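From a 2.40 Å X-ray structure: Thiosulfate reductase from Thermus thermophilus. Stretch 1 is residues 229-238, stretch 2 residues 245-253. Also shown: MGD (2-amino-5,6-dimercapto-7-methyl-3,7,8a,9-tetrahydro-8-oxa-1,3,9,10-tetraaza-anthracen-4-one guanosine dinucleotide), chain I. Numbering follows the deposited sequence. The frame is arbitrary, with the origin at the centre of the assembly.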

# COMPACT_ATOMS: atom_id res chain seq x y z
N GLY A 229 18.37 6.36 -11.02
CA GLY A 229 18.67 7.17 -9.86
C GLY A 229 19.14 8.58 -10.15
O GLY A 229 20.09 9.10 -9.53
N ALA A 230 18.49 9.19 -11.14
CA ALA A 230 18.74 10.57 -11.55
C ALA A 230 17.72 11.45 -10.82
O ALA A 230 16.49 11.35 -11.04
CB ALA A 230 18.58 10.75 -13.10
N LYS A 231 18.22 12.29 -9.92
CA LYS A 231 17.35 13.19 -9.18
C LYS A 231 17.29 14.55 -9.93
O LYS A 231 18.32 15.17 -10.29
CB LYS A 231 17.74 13.23 -7.69
CG LYS A 231 18.50 14.38 -7.09
CD LYS A 231 18.66 14.13 -5.57
CE LYS A 231 17.98 12.81 -5.12
NZ LYS A 231 18.77 12.06 -4.10
N VAL A 232 16.04 14.93 -10.19
CA VAL A 232 15.52 16.05 -10.98
C VAL A 232 14.89 17.26 -10.24
O VAL A 232 13.92 17.08 -9.50
CB VAL A 232 14.41 15.46 -11.97
CG1 VAL A 232 13.97 16.46 -13.02
CG2 VAL A 232 14.91 14.15 -12.61
N VAL A 233 15.40 18.47 -10.46
CA VAL A 233 14.85 19.68 -9.83
C VAL A 233 14.03 20.51 -10.88
O VAL A 233 14.52 20.81 -11.95
CB VAL A 233 15.99 20.60 -9.22
CG1 VAL A 233 15.38 21.88 -8.62
CG2 VAL A 233 16.79 19.84 -8.13
N VAL A 234 12.77 20.82 -10.59
CA VAL A 234 11.96 21.61 -11.54
C VAL A 234 11.63 23.01 -10.99
O VAL A 234 11.19 23.16 -9.85
CB VAL A 234 10.61 20.88 -11.95
CG1 VAL A 234 9.69 21.84 -12.75
CG2 VAL A 234 10.91 19.64 -12.80
N VAL A 235 11.91 24.02 -11.82
CA VAL A 235 11.66 25.44 -11.52
C VAL A 235 10.52 25.84 -12.49
O VAL A 235 10.69 25.79 -13.71
CB VAL A 235 12.95 26.28 -11.81
CG1 VAL A 235 12.73 27.74 -11.43
CG2 VAL A 235 14.16 25.67 -11.04
N ASP A 236 9.37 26.23 -11.95
CA ASP A 236 8.18 26.54 -12.76
C ASP A 236 7.08 27.11 -11.82
O ASP A 236 6.94 26.64 -10.69
CB ASP A 236 7.68 25.16 -13.36
CG ASP A 236 6.74 25.30 -14.59
OD1 ASP A 236 5.84 26.17 -14.60
OD2 ASP A 236 6.88 24.46 -15.54
N PRO A 237 6.32 28.15 -12.26
CA PRO A 237 5.27 28.64 -11.35
C PRO A 237 4.08 27.64 -11.28
O PRO A 237 3.14 27.82 -10.51
CB PRO A 237 4.86 30.00 -11.94
CG PRO A 237 5.25 29.91 -13.41
CD PRO A 237 6.52 29.07 -13.39
N ARG A 238 4.17 26.57 -12.10
CA ARG A 238 3.10 25.54 -12.20
C ARG A 238 3.63 24.11 -11.85
O ARG A 238 4.71 23.73 -12.32
CB ARG A 238 2.51 25.53 -13.63
CG ARG A 238 1.07 24.94 -13.80
CD ARG A 238 0.71 24.70 -15.28
NE ARG A 238 1.85 24.19 -16.05
CZ ARG A 238 1.96 22.95 -16.54
NH1 ARG A 238 0.98 22.07 -16.35
NH2 ARG A 238 3.05 22.57 -17.21
N LYS A 245 7.52 14.23 -10.92
CA LYS A 245 8.63 13.25 -10.89
C LYS A 245 9.92 13.81 -10.23
O LYS A 245 10.95 13.14 -10.22
CB LYS A 245 8.98 12.82 -12.33
CG LYS A 245 7.80 12.42 -13.19
CD LYS A 245 6.81 11.53 -12.41
CE LYS A 245 5.93 10.71 -13.35
NZ LYS A 245 5.07 9.72 -12.62
N ALA A 246 9.84 15.02 -9.69
CA ALA A 246 10.98 15.71 -9.10
C ALA A 246 11.26 15.58 -7.60
O ALA A 246 10.34 15.42 -6.80
CB ALA A 246 10.90 17.23 -9.49
N HIS A 247 12.54 15.65 -7.23
CA HIS A 247 12.97 15.58 -5.85
C HIS A 247 12.71 16.97 -5.23
O HIS A 247 12.25 17.04 -4.11
CB HIS A 247 14.40 15.03 -5.88
CG HIS A 247 14.56 13.79 -6.68
ND1 HIS A 247 14.40 12.54 -6.15
CD2 HIS A 247 14.66 13.62 -8.00
CE1 HIS A 247 14.40 11.65 -7.12
NE2 HIS A 247 14.56 12.29 -8.26
N ARG A 248 12.89 18.03 -6.00
CA ARG A 248 12.55 19.39 -5.54
C ARG A 248 11.68 20.20 -6.55
O ARG A 248 11.96 20.19 -7.75
CB ARG A 248 13.80 20.22 -5.25
CG ARG A 248 14.88 19.51 -4.44
CD ARG A 248 16.16 20.37 -4.27
NE ARG A 248 16.07 21.27 -3.12
CZ ARG A 248 16.79 21.17 -2.00
NH1 ARG A 248 17.68 20.20 -1.86
NH2 ARG A 248 16.60 22.03 -0.99
N TRP A 249 10.62 20.87 -6.08
CA TRP A 249 9.84 21.76 -6.95
C TRP A 249 10.08 23.21 -6.44
O TRP A 249 9.76 23.50 -5.30
CB TRP A 249 8.31 21.50 -6.93
CG TRP A 249 7.44 22.57 -7.70
CD1 TRP A 249 7.75 23.20 -8.89
CD2 TRP A 249 6.12 23.06 -7.34
NE1 TRP A 249 6.72 24.05 -9.27
CE2 TRP A 249 5.72 23.99 -8.34
CE3 TRP A 249 5.25 22.81 -6.26
CZ2 TRP A 249 4.48 24.67 -8.29
CZ3 TRP A 249 4.00 23.49 -6.21
CH2 TRP A 249 3.64 24.41 -7.22
N LEU A 250 10.67 24.11 -7.24
CA LEU A 250 10.82 25.52 -6.81
C LEU A 250 9.67 26.36 -7.49
O LEU A 250 9.79 26.71 -8.69
CB LEU A 250 12.23 26.11 -7.14
CG LEU A 250 13.53 25.29 -7.03
CD1 LEU A 250 14.80 26.21 -6.96
CD2 LEU A 250 13.49 24.38 -5.80
N PRO A 251 8.54 26.67 -6.77
CA PRO A 251 7.46 27.46 -7.38
C PRO A 251 7.78 28.96 -7.56
O PRO A 251 7.20 29.83 -6.88
CB PRO A 251 6.23 27.25 -6.48
CG PRO A 251 6.73 26.55 -5.22
CD PRO A 251 8.22 26.23 -5.40
N ILE A 252 8.68 29.24 -8.50
CA ILE A 252 9.18 30.58 -8.82
C ILE A 252 8.17 31.65 -9.26
O ILE A 252 7.20 31.38 -9.99
CB ILE A 252 10.34 30.49 -9.92
CG1 ILE A 252 11.43 31.52 -9.65
CG2 ILE A 252 9.74 30.65 -11.34
CD1 ILE A 252 12.26 31.92 -10.88
N LYS A 253 8.37 32.88 -8.80
CA LYS A 253 7.48 33.96 -9.21
C LYS A 253 7.78 34.16 -10.72
O LYS A 253 8.95 34.25 -11.11
CB LYS A 253 7.78 35.23 -8.38
CG LYS A 253 7.56 36.51 -9.14
CD LYS A 253 7.53 37.72 -8.22
CE LYS A 253 6.52 38.76 -8.70
NZ LYS A 253 6.65 40.07 -7.99
PB MGD I . 8.54 25.82 -21.88
O1B MGD I . 7.94 27.10 -22.34
O2B MGD I . 9.89 25.79 -21.37
O3B MGD I . 8.26 24.99 -23.22
O3A MGD I . 7.68 23.11 -24.84
PA MGD I . 8.81 23.63 -23.86
O1A MGD I . 9.95 23.79 -24.74
O2A MGD I . 9.03 22.62 -22.83
O5' MGD I . 7.64 25.18 -20.79
C5' MGD I . 6.24 25.30 -20.57
C4' MGD I . 6.22 25.42 -19.05
O4' MGD I . 6.82 26.70 -18.86
C3' MGD I . 4.85 25.50 -18.33
O3' MGD I . 4.80 24.59 -17.20
C2' MGD I . 4.76 26.95 -17.80
O2' MGD I . 4.35 26.92 -16.44
C1' MGD I . 6.21 27.36 -17.73
N9 MGD I . 6.56 28.77 -17.44
C8 MGD I . 5.84 29.88 -17.79
N7 MGD I . 6.43 31.03 -17.36
C5 MGD I . 7.56 30.65 -16.69
C6 MGD I . 8.60 31.34 -15.91
O6 MGD I . 8.56 32.58 -15.89
N1 MGD I . 9.58 30.63 -15.36
C2 MGD I . 9.60 29.27 -15.41
N2 MGD I . 10.64 28.58 -14.81
N3 MGD I . 8.67 28.55 -16.10
C4 MGD I . 7.64 29.17 -16.75
C10 MGD I . 7.36 23.53 -26.14
C11 MGD I . 8.04 22.54 -27.04
O11 MGD I . 7.37 21.27 -26.88
C12 MGD I . 8.24 23.04 -28.49
S12 MGD I . 8.96 24.52 -28.82
C13 MGD I . 7.87 22.30 -29.60
S13 MGD I . 8.23 22.85 -31.17
C14 MGD I . 7.16 20.98 -29.44
N15 MGD I . 5.76 20.99 -29.69
C16 MGD I . 4.94 20.04 -29.14
C17 MGD I . 3.45 19.94 -29.38
O17 MGD I . 2.90 20.74 -30.18
N18 MGD I . 2.74 18.93 -28.79
C19 MGD I . 3.38 18.10 -27.92
N19 MGD I . 2.64 17.20 -27.31
N20 MGD I . 4.71 18.13 -27.59
C21 MGD I . 5.50 19.05 -28.22
N22 MGD I . 6.80 19.17 -27.96
C23 MGD I . 7.51 20.40 -28.09

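The two stretches lie side by side as parallel β-strands, 231-235 in stretch 1 and a short strand in stretch 2 that ends at Leu-250. The strand axes are inclined by 15° and approach to 4.9 Å. Together the stretches bury 730 Å².

Lys-245 makes no contact with stretch 1. Ala-246 does: its CB packs 4.1 Å from CG2 of Val-234, a small apolar pairing. His-247 points toward stretch 1. His-247 N donates to Val-232 O at 3.0 Å, just ahead of the regular ladder; Arg-248 N, at 3.8 Å from Val-232 O, is not bonded to it. The His-247 ring lies under the aliphatic start of Lys-231, with Lys-231 CB 3.3 Å from the ring centroid in a CH-pi contact. The lysine's end leads away.

Arg-248 pairs with Val-233. Its O accepts from Val-234 N at 3.0 Å, and the N-H points almost straight at it. The arginine's end leads away from stretch 1.

Trp-249 pairs with Val-234, and the two side chains share one face of the sheet. The indole reaches along stretch 1, so that its NE1 donates to O of Asp-236 at 3.0 Å. This bond ties a side chain to the backbone just past the strand.

Leu-250 pairs with Val-235. Its N donates to Val-234 O at 2.8 Å. Its O accepts a weak bond from Asp-236 N at 3.3 Å. Val-234 thus bonds through both its N and its O, to Arg-248 O and Leu-250 N, the two residues flanking its partner Trp-249, as expected of parallel strands. On the opposite face from Trp-249, Leu-250 CG sits 4.2 Å from Val-233 CG1 and 4.1 Å from Val-235 CG2.

Beyond the strand, Pro-251 CA lies 3.4 Å from Asp-236 O in a CA-H...O contact. Ile-252 closes the apolar packing: its CB is 3.9 Å from Val-235 CG1, and its CG2 is 4.1 Å from Pro-237 CD. Lys-253 points away.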